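PDB 7JZI: rifin from Plasmodium falciparum, which is probably a variant surface antigen of infected red blood cells, represented here by a largely helical piece of a family whose members can engage host immune receptors. Local coordinates for residues Y53-T57 and L113-T117; M67-C71 and I81-R85; L39-I43 and A62-E66. All coordinates share one frame; numbering follows the deposited sequence.

Contact 1: residues Y53-T57 and L113-T117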
ATOM      1  N   TYR B  53     -18.687  13.828  -4.241  1.00167.79           N
ATOM      2  CA  TYR B  53     -17.990  12.709  -4.880  1.00163.24           C
ATOM      3  C   TYR B  53     -16.629  13.102  -5.472  1.00161.26           C
ATOM      4  O   TYR B  53     -15.643  12.380  -5.272  1.00163.30           O
ATOM      5  CB  TYR B  53     -18.958  12.042  -5.869  1.00160.04           C
ATOM      6  CG  TYR B  53     -19.162  12.696  -7.215  1.00164.12           C
ATOM      7  CD1 TYR B  53     -18.310  12.436  -8.271  1.00157.21           C
ATOM      8  CD2 TYR B  53     -20.191  13.615  -7.413  1.00171.03           C
ATOM      9  CE1 TYR B  53     -18.502  13.047  -9.502  1.00161.71           C
ATOM     10  CE2 TYR B  53     -20.386  14.221  -8.627  1.00171.45           C
ATOM     11  CZ  TYR B  53     -19.548  13.929  -9.672  1.00169.64           C
ATOM     12  OH  TYR B  53     -19.758  14.546 -10.880  1.00170.91           O
ATOM     13  N   THR B  54     -16.515  14.285  -6.089  1.00159.67           N
ATOM     14  CA  THR B  54     -15.264  14.626  -6.759  1.00163.04           C
ATOM     15  C   THR B  54     -14.155  14.992  -5.784  1.00167.86           C
ATOM     16  O   THR B  54     -13.082  15.412  -6.227  1.00159.85           O
ATOM     17  CB  THR B  54     -15.449  15.746  -7.802  1.00166.95           C
ATOM     18  OG1 THR B  54     -14.164  16.270  -8.204  1.00195.92           O
ATOM     19  CG2 THR B  54     -16.518  16.849  -7.449  1.00163.20           C
ATOM     20  N   GLU B  55     -14.368  14.820  -4.477  1.00168.79           N
ATOM     21  CA  GLU B  55     -13.259  14.820  -3.534  1.00163.37           C
ATOM     22  C   GLU B  55     -12.568  13.462  -3.438  1.00160.19           C
ATOM     23  O   GLU B  55     -11.816  13.262  -2.488  1.00160.62           O
ATOM     24  CB  GLU B  55     -13.748  15.257  -2.150  1.00163.58           C
ATOM     25  CG  GLU B  55     -14.563  16.543  -2.110  1.00160.54           C
ATOM     26  CD  GLU B  55     -14.639  17.138  -0.717  1.00160.63           C
ATOM     27  OE1 GLU B  55     -14.641  16.376   0.266  1.00156.44           O
ATOM     28  OE2 GLU B  55     -14.725  18.377  -0.609  1.00159.95           O
ATOM     29  N   VAL B  56     -12.819  12.534  -4.370  1.00150.85           N
ATOM     30  CA  VAL B  56     -12.290  11.175  -4.219  1.00143.79           C
ATOM     31  C   VAL B  56     -10.767  11.137  -4.199  1.00143.31           C
ATOM     32  O   VAL B  56     -10.176  10.303  -3.499  1.00141.64           O
ATOM     33  CB  VAL B  56     -12.824  10.239  -5.319  1.00140.71           C
ATOM     34  CG1 VAL B  56     -14.196   9.716  -4.959  1.00142.76           C
ATOM     35  CG2 VAL B  56     -12.851  10.951  -6.648  1.00141.94           C
ATOM     36  N   THR B  57     -10.097  12.025  -4.937  1.00136.61           N
ATOM     37  CA  THR B  57      -8.642  11.996  -4.878  1.00142.82           C
ATOM     38  C   THR B  57      -8.157  12.361  -3.484  1.00143.82           C
ATOM     39  O   THR B  57      -7.085  11.907  -3.060  1.00144.11           O
ATOM     40  CB  THR B  57      -8.048  12.969  -5.897  1.00141.69           C
ATOM     41  OG1 THR B  57      -8.118  14.300  -5.360  1.00148.06           O
ATOM     42  CG2 THR B  57      -8.816  12.907  -7.205  1.00121.26           C
ATOM     43  N   LEU B 113     -13.006   8.932 -11.152  1.00157.49           N
ATOM     44  CA  LEU B 113     -13.573  10.277 -11.123  1.00154.81           C
ATOM     45  C   LEU B 113     -13.926  10.781 -12.510  1.00152.71           C
ATOM     46  O   LEU B 113     -14.934  11.470 -12.675  1.00158.28           O
ATOM     47  CB  LEU B 113     -12.588  11.249 -10.460  1.00156.38           C
ATOM     48  CG  LEU B 113     -12.969  12.735 -10.316  1.00156.95           C
ATOM     49  CD1 LEU B 113     -12.270  13.351  -9.116  1.00156.09           C
ATOM     50  CD2 LEU B 113     -12.625  13.554 -11.561  1.00153.90           C
ATOM     51  N   GLU B 114     -13.160  10.413 -13.528  1.00153.36           N
ATOM     52  CA  GLU B 114     -13.541  10.849 -14.861  1.00158.01           C
ATOM     53  C   GLU B 114     -14.638   9.963 -15.435  1.00153.92           C
ATOM     54  O   GLU B 114     -15.513  10.464 -16.151  1.00157.06           O
ATOM     55  CB  GLU B 114     -12.311  10.921 -15.768  1.00151.96           C
ATOM     56  CG  GLU B 114     -11.175  11.689 -15.082  1.00152.14           C
ATOM     57  CD  GLU B 114     -10.615  12.846 -15.906  1.00158.65           C
ATOM     58  OE1 GLU B 114     -11.130  13.098 -17.018  1.00158.71           O
ATOM     59  OE2 GLU B 114      -9.695  13.543 -15.411  1.00160.87           O
ATOM     60  N   LYS B 115     -14.663   8.684 -15.046  1.00151.56           N
ATOM     61  CA  LYS B 115     -15.862   7.860 -15.117  1.00141.12           C
ATOM     62  C   LYS B 115     -17.080   8.635 -14.625  1.00145.05           C
ATOM     63  O   LYS B 115     -18.062   8.821 -15.356  1.00151.20           O
ATOM     64  CB  LYS B 115     -15.601   6.624 -14.239  1.00141.35           C
ATOM     65  CG  LYS B 115     -16.713   5.622 -14.057  1.00146.24           C
ATOM     66  CD  LYS B 115     -17.274   5.058 -15.328  1.00139.80           C
ATOM     67  CE  LYS B 115     -16.612   3.712 -15.582  1.00140.09           C
ATOM     68  NZ  LYS B 115     -17.603   2.659 -15.946  1.00140.54           N
ATOM     69  N   ALA B 116     -16.994   9.140 -13.388  1.00149.29           N
ATOM     70  CA  ALA B 116     -18.145   9.775 -12.754  1.00153.08           C
ATOM     71  C   ALA B 116     -18.529  11.075 -13.438  1.00160.08           C
ATOM     72  O   ALA B 116     -19.717  11.353 -13.618  1.00165.02           O
ATOM     73  CB  ALA B 116     -17.862  10.031 -11.275  1.00156.47           C
ATOM     74  N   THR B 117     -17.545  11.900 -13.801  1.00165.35           N
ATOM     75  CA  THR B 117     -17.860  13.179 -14.434  1.00166.21           C
ATOM     76  C   THR B 117     -18.515  12.982 -15.793  1.00163.89           C
ATOM     77  O   THR B 117     -19.533  13.619 -16.084  1.00169.87           O
ATOM     78  CB  THR B 117     -16.615  14.060 -14.560  1.00158.96           C
ATOM     79  OG1 THR B 117     -15.713  13.467 -15.509  1.00163.26           O
ATOM     80  CG2 THR B 117     -15.951  14.264 -13.205  1.00151.87           C
TER
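L113 pushes its isobutyl group into the turn where the 3-10 segment 53-54 gives way to helix 56-70, overlapping V56, T54 and T57. With CG anti to the backbone N (chi1 180°), the side chain of L113 reaches off helix 101-127 so that its CD1 touches all three. The closest is V56 CG2, 3.5 Å from L113 CD1, and the same valine methyl also rests against L113 CB. T54 brings its hydroxyl oxygen rather than its methyl, with OG1 3.6 Å from L113 CD1, while T57 adds CG2 at 4.0 Å from L113 CD1. All three cross the leucine at a slant.

One helical turn further along, A116 serves Y53. A116 CB sits 3.6 Å from Y53 CE1 and touches CD1 as well, meeting the ring obliquely. The tyrosine is shared with helix 8-33, where it packs on D20 and M24, and A116 also leans on V27 of that helix, so the contact fills the corner between three helices. T117 turns its polar end back into its own helix, T117 OG1 donating to E114 O at 3.1 Å.

No hydrogen bond joins the two segments; methyl groups, one ring and the hydroxyl oxygen of T54 meet there, so the association probably relies on shape and apolar burial rather than on directed bonds.

Contact 2: residues M67-C71 and I81-R85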
ATOM      1  N   MET B  67      -3.283   2.084   4.488  1.00 91.77           N
ATOM      2  CA  MET B  67      -2.877   0.802   3.930  1.00 76.98           C
ATOM      3  C   MET B  67      -1.455   0.474   4.345  1.00 93.91           C
ATOM      4  O   MET B  67      -1.187  -0.650   4.794  1.00 76.90           O
ATOM      5  CB  MET B  67      -3.023   0.813   2.408  1.00 73.30           C
ATOM      6  CG  MET B  67      -3.140  -0.578   1.800  1.00108.05           C
ATOM      7  SD  MET B  67      -3.406  -0.618   0.010  1.00100.67           S
ATOM      8  CE  MET B  67      -4.589   0.704  -0.188  1.00 78.60           C
ATOM      9  N   ASN B  68      -0.602   1.493   4.340  1.00100.70           N
ATOM     10  CA  ASN B  68       0.812   1.295   4.733  1.00 80.88           C
ATOM     11  C   ASN B  68       0.819   0.740   6.159  1.00 86.15           C
ATOM     12  O   ASN B  68       1.550  -0.228   6.391  1.00 88.67           O
ATOM     13  CB  ASN B  68       1.654   2.552   4.532  1.00 95.69           C
ATOM     14  CG  ASN B  68       1.940   2.848   3.077  1.00 99.11           C
ATOM     15  OD1 ASN B  68       2.502   3.890   2.753  1.00100.76           O
ATOM     16  ND2 ASN B  68       1.561   1.943   2.193  1.00101.05           N
ATOM     17  N   GLU B  69       0.053   1.332   7.084  1.00 95.72           N
ATOM     18  CA  GLU B  69       0.087   0.860   8.462  1.00 90.97           C
ATOM     19  C   GLU B  69      -0.454  -0.554   8.584  1.00 91.11           C
ATOM     20  O   GLU B  69       0.081  -1.355   9.360  1.00 80.11           O
ATOM     21  CB  GLU B  69      -0.709   1.778   9.388  1.00108.14           C
ATOM     22  CG  GLU B  69      -0.500   1.426  10.848  1.00117.91           C
ATOM     23  CD  GLU B  69      -1.512   2.054  11.777  1.00139.22           C
ATOM     24  OE1 GLU B  69      -2.027   3.134  11.437  1.00139.96           O
ATOM     25  OE2 GLU B  69      -1.811   1.457  12.835  1.00151.11           O
ATOM     26  N   VAL B  70      -1.502  -0.891   7.830  1.00 87.13           N
ATOM     27  CA  VAL B  70      -2.183  -2.151   8.114  1.00 84.04           C
ATOM     28  C   VAL B  70      -1.634  -3.305   7.294  1.00 82.08           C
ATOM     29  O   VAL B  70      -1.971  -4.465   7.565  1.00 93.29           O
ATOM     30  CB  VAL B  70      -3.706  -2.069   7.901  1.00100.57           C
ATOM     31  CG1 VAL B  70      -4.388  -1.375   9.082  1.00 90.38           C
ATOM     32  CG2 VAL B  70      -4.042  -1.413   6.582  1.00100.97           C
ATOM     33  N   CYS B  71      -0.740  -2.995   6.369  1.00 87.45           N
ATOM     34  CA  CYS B  71      -0.252  -4.049   5.457  1.00 85.11           C
ATOM     35  C   CYS B  71       1.255  -4.201   5.674  1.00 82.10           C
ATOM     36  O   CYS B  71       1.877  -4.928   4.903  1.00 94.86           O
ATOM     37  CB  CYS B  71      -0.652  -3.752   4.020  1.00 90.48           C
ATOM     38  SG  CYS B  71      -2.428  -3.910   3.718  1.00 84.81           S
ATOM     39  N   ILE B  81      -7.639  -5.832   3.141  1.00 88.44           N
ATOM     40  CA  ILE B  81      -7.253  -4.834   2.087  1.00 95.45           C
ATOM     41  C   ILE B  81      -5.917  -5.155   1.442  1.00 81.54           C
ATOM     42  O   ILE B  81      -5.703  -4.762   0.293  1.00 71.89           O
ATOM     43  CB  ILE B  81      -7.281  -3.377   2.582  1.00 92.27           C
ATOM     44  CG1 ILE B  81      -7.494  -2.399   1.423  1.00 81.88           C
ATOM     45  CG2 ILE B  81      -6.042  -3.030   3.387  1.00 93.63           C
ATOM     46  CD1 ILE B  81      -7.373  -0.950   1.808  1.00 88.36           C
ATOM     47  N   CYS B  82      -5.056  -5.851   2.155  1.00 76.49           N
ATOM     48  CA  CYS B  82      -3.681  -6.021   1.652  1.00 87.02           C
ATOM     49  C   CYS B  82      -3.655  -6.678   0.267  1.00 95.60           C
ATOM     50  O   CYS B  82      -2.783  -6.305  -0.521  1.00 91.13           O
ATOM     51  CB  CYS B  82      -2.850  -6.713   2.718  1.00 88.15           C
ATOM     52  SG  CYS B  82      -2.819  -5.804   4.284  1.00 91.79           S
ATOM     53  N   VAL B  83      -4.581  -7.580  -0.045  1.00 92.40           N
ATOM     54  CA  VAL B  83      -4.531  -8.321  -1.340  1.00 83.64           C
ATOM     55  C   VAL B  83      -4.651  -7.348  -2.511  1.00 87.09           C
ATOM     56  O   VAL B  83      -4.088  -7.640  -3.570  1.00 84.05           O
ATOM     57  CB  VAL B  83      -5.598  -9.425  -1.398  1.00 87.22           C
ATOM     58  CG1 VAL B  83      -7.008  -8.862  -1.424  1.00 93.61           C
ATOM     59  CG2 VAL B  83      -5.376 -10.378  -2.562  1.00 76.62           C
ATOM     60  N   VAL B  84      -5.321  -6.217  -2.328  1.00 86.20           N
ATOM     61  CA  VAL B  84      -5.572  -5.291  -3.470  1.00 97.00           C
ATOM     62  C   VAL B  84      -4.252  -4.744  -4.017  1.00 95.72           C
ATOM     63  O   VAL B  84      -4.240  -4.272  -5.160  1.00 95.96           O
ATOM     64  CB  VAL B  84      -6.556  -4.169  -3.099  1.00 94.27           C
ATOM     65  CG1 VAL B  84      -5.853  -2.956  -2.516  1.00105.37           C
ATOM     66  CG2 VAL B  84      -7.411  -3.765  -4.286  1.00112.59           C
ATOM     67  N   ARG B  85      -3.178  -4.814  -3.239  1.00101.00           N
ATOM     68  CA  ARG B  85      -1.896  -4.224  -3.680  1.00 82.89           C
ATOM     69  C   ARG B  85      -1.465  -4.884  -4.988  1.00 93.88           C
ATOM     70  O   ARG B  85      -0.920  -4.181  -5.843  1.00 88.34           O
ATOM     71  CB  ARG B  85      -0.835  -4.425  -2.600  1.00 83.81           C
ATOM     72  CG  ARG B  85      -0.691  -3.266  -1.629  1.00 91.75           C
ATOM     73  CD  ARG B  85       0.313  -3.610  -0.549  1.00 71.73           C
ATOM     74  NE  ARG B  85       0.739  -2.436   0.192  1.00 81.86           N
ATOM     75  CZ  ARG B  85       1.504  -2.470   1.273  1.00 91.91           C
ATOM     76  NH1 ARG B  85       1.846  -1.349   1.878  1.00 69.42           N
ATOM     77  NH2 ARG B  85       1.924  -3.626   1.746  1.00110.72           N
TER
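I81 meets the end of helix 56-70 with two of its branches, just before a disulfide that closes the loop between C71 and C82 and joins the residue just after that helix to the run of helical backbone before residue 84. I81 CG2 lies 3.7 Å from C71 SG and also reaches V70 CG2. The other branch is sent on by a chi1 of -155° that puts CG1 anti to the backbone N, and I81 CD1 ends 3.8 Å from M67 CE. M67 lies crosswise to the isoleucine, its chain extended until chi3 bends the methyl over to it.

C82 follows with the covalent link, C82 SG to C71 SG, 2.0 Å long and left-handed with a torsion of -99°. Here C71 has just left the helix, while C82 lies in a run of helical backbone angles leading into helix 84-88. An aromatic side chain from the chain of another protein packs on C82. V84 adds a looser touch, its CG1 4.2 Å from M67 SD.

R85 then lies alongside M67, the two pointing opposite ways, with R85 CG 4.1 Å from M67 SD and the arginine extended from CG to NE. The charge itself is used mainly outside: R85 NH2 donates to the backbone of that other protein, and an aromatic side chain of the same partner makes a cation-pi contact with R85. Within the contact, C71 CB lies over one face of the R85 guanidinium, offset toward the rim and 3.4 Å above the plane.

Contact 3: residues L39-I43 and A62-E66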
ATOM      1  N   LEU B  39     -11.461  -0.891   5.927  1.00 98.39           N
ATOM      2  CA  LEU B  39     -10.722  -0.030   6.849  1.00113.46           C
ATOM      3  C   LEU B  39     -11.568   0.369   8.057  1.00104.47           C
ATOM      4  O   LEU B  39     -12.675   0.893   7.906  1.00111.12           O
ATOM      5  CB  LEU B  39     -10.227   1.224   6.125  1.00116.41           C
ATOM      6  CG  LEU B  39      -9.418   1.031   4.843  1.00103.21           C
ATOM      7  CD1 LEU B  39      -9.088   2.379   4.245  1.00103.22           C
ATOM      8  CD2 LEU B  39      -8.155   0.249   5.138  1.00 89.87           C
ATOM      9  N   LYS B  40     -11.026   0.144   9.261  1.00115.78           N
ATOM     10  CA  LYS B  40     -11.711   0.433  10.518  1.00119.23           C
ATOM     11  C   LYS B  40     -11.559   1.877  10.971  1.00119.47           C
ATOM     12  O   LYS B  40     -12.127   2.241  12.006  1.00107.73           O
ATOM     13  CB  LYS B  40     -11.197  -0.487  11.628  1.00111.00           C
ATOM     14  CG  LYS B  40     -11.830  -1.871  11.673  1.00126.96           C
ATOM     15  CD  LYS B  40     -12.191  -2.250  13.104  1.00120.61           C
ATOM     16  CE  LYS B  40     -13.517  -1.638  13.540  1.00121.48           C
ATOM     17  NZ  LYS B  40     -13.937  -2.150  14.872  1.00130.11           N
ATOM     18  N   SER B  41     -10.790   2.696  10.248  1.00113.11           N
ATOM     19  CA  SER B  41     -10.900   4.142  10.410  1.00112.64           C
ATOM     20  C   SER B  41     -12.321   4.624  10.156  1.00119.78           C
ATOM     21  O   SER B  41     -12.822   5.513  10.854  1.00125.70           O
ATOM     22  CB  SER B  41      -9.940   4.852   9.463  1.00 98.77           C
ATOM     23  OG  SER B  41     -10.315   4.606   8.117  1.00 93.59           O
ATOM     24  N   GLY B  42     -12.976   4.066   9.143  1.00116.58           N
ATOM     25  CA  GLY B  42     -14.300   4.503   8.758  1.00120.03           C
ATOM     26  C   GLY B  42     -14.335   5.538   7.656  1.00112.57           C
ATOM     27  O   GLY B  42     -15.367   6.196   7.470  1.00118.07           O
ATOM     28  N   ILE B  43     -13.241   5.700   6.912  1.00117.33           N
ATOM     29  CA  ILE B  43     -13.194   6.710   5.860  1.00117.14           C
ATOM     30  C   ILE B  43     -14.276   6.454   4.820  1.00117.36           C
ATOM     31  O   ILE B  43     -14.903   7.390   4.313  1.00131.10           O
ATOM     32  CB  ILE B  43     -11.795   6.764   5.227  1.00113.06           C
ATOM     33  CG1 ILE B  43     -10.759   7.122   6.288  1.00121.38           C
ATOM     34  CG2 ILE B  43     -11.774   7.801   4.150  1.00117.33           C
ATOM     35  CD1 ILE B  43      -9.323   6.964   5.833  1.00122.49           C
ATOM     36  N   ALA B  62      -5.270   9.349   2.308  1.00110.66           N
ATOM     37  CA  ALA B  62      -5.540   8.579   3.518  1.00103.04           C
ATOM     38  C   ALA B  62      -5.472   7.086   3.236  1.00100.17           C
ATOM     39  O   ALA B  62      -4.863   6.331   4.008  1.00 97.94           O
ATOM     40  CB  ALA B  62      -6.902   8.955   4.094  1.00109.75           C
ATOM     41  N   ILE B  63      -6.039   6.654   2.102  1.00 99.07           N
ATOM     42  CA  ILE B  63      -5.991   5.240   1.734  1.00105.21           C
ATOM     43  C   ILE B  63      -4.557   4.749   1.740  1.00 90.88           C
ATOM     44  O   ILE B  63      -4.272   3.624   2.170  1.00 90.60           O
ATOM     45  CB  ILE B  63      -6.655   5.006   0.363  1.00 96.21           C
ATOM     46  CG1 ILE B  63      -8.141   5.312   0.423  1.00 92.62           C
ATOM     47  CG2 ILE B  63      -6.502   3.574  -0.059  1.00 80.96           C
ATOM     48  CD1 ILE B  63      -8.893   4.379   1.327  1.00118.48           C
ATOM     49  N   ASP B  64      -3.626   5.587   1.286  1.00 85.16           N
ATOM     50  CA  ASP B  64      -2.239   5.152   1.300  1.00 90.01           C
ATOM     51  C   ASP B  64      -1.753   5.007   2.734  1.00 91.61           C
ATOM     52  O   ASP B  64      -1.300   3.928   3.138  1.00 92.31           O
ATOM     53  CB  ASP B  64      -1.359   6.127   0.521  1.00 97.81           C
ATOM     54  CG  ASP B  64       0.060   5.606   0.333  1.00116.22           C
ATOM     55  OD1 ASP B  64       0.317   4.430   0.679  1.00120.62           O
ATOM     56  OD2 ASP B  64       0.925   6.371  -0.142  1.00111.03           O
ATOM     57  N   THR B  65      -1.915   6.062   3.545  1.00100.53           N
ATOM     58  CA  THR B  65      -1.390   6.021   4.907  1.00102.63           C
ATOM     59  C   THR B  65      -1.925   4.801   5.634  1.00 90.12           C
ATOM     60  O   THR B  65      -1.153   3.931   6.062  1.00 92.39           O
ATOM     61  CB  THR B  65      -1.741   7.301   5.680  1.00100.87           C
ATOM     62  OG1 THR B  65      -3.021   7.155   6.302  1.00133.21           O
ATOM     63  CG2 THR B  65      -1.752   8.511   4.768  1.00114.61           C
ATOM     64  N   GLU B  66      -3.253   4.663   5.667  1.00 99.90           N
ATOM     65  CA  GLU B  66      -3.828   3.535   6.378  1.00 87.19           C
ATOM     66  C   GLU B  66      -3.313   2.222   5.821  1.00 92.77           C
ATOM     67  O   GLU B  66      -2.859   1.360   6.586  1.00 91.63           O
ATOM     68  CB  GLU B  66      -5.346   3.567   6.297  1.00 92.59           C
ATOM     69  CG  GLU B  66      -5.996   2.477   7.121  1.00 92.74           C
ATOM     70  CD  GLU B  66      -7.140   3.001   7.944  1.00107.02           C
ATOM     71  OE1 GLU B  66      -7.528   4.159   7.699  1.00109.43           O
ATOM     72  OE2 GLU B  66      -7.656   2.257   8.812  1.00102.36           O
TER
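S41 and E66 are joined by two hydrogen bonds of unequal strength. S41 OG donates to E66 OE1 at 2.9 Å, arriving on the syn side of that oxygen but 28° out of the carboxylate plane. The other oxygen is gripped less firmly: S41 N points at E66 OE2 over 3.5 Å, a weak bond with an N-H...O angle of 146°. One serine thus addresses both carboxylate oxygens, with backbone and side chain together, which should limit rotation of the carboxylate. E66 gets there by leaving its helix with CG anti to the backbone N (chi1 -175°) and then bending at chi2.

The same hydroxyl also faces its own chain. I43 N donates weakly to S41 OG at 3.3 Å, closing an ST turn just ahead of helix 43-50. The N-cap position of that helix is taken by G42 with a positive phi, where a side chain would jam against the carbonyl O of S41, which by itself calls for glycine. S41 OG therefore both receives from the incoming helix and gives to helix 56-70, linking the turn between helices 8-33 and 43-50 to the helix alongside.

Apolar groups flank the bonded pair. L39 and E66 lie side by side with their ends reversed, L39 CD2 being 3.7 Å from E66 CG, while the other leucine methyl, CD1, meets I63 CD1 crosswise at 3.5 Å. I63 is buried, touching V36 and also I105 of helix 101-127. At the other end of the segment, I43 also runs antiparallel to the E66 side chain, its CD1 reaching E66 OE1 and pressing on A62 CB at 3.6 Å.

All three contacts draw on helix 56-70, taken at its start by contact 1, midway by contact 3 and at its end by contact 2. Contact 2 is buried although farthest from the chain's centre, the chain of another protein also reaching it; contact 1 is the most central yet, like contact 3, only partly buried. Their chemistry also differs: contact 1 has no hydrogen bond across it, contact 3 sets a serine-glutamate pair among aliphatic groups, and contact 2 has a covalent link and an arginine turned to the partner protein. Contacts 2 and 3 adjoin, I81 CD1 packing 3.6 Å from L39 CD2, whereas contact 1 touches neither.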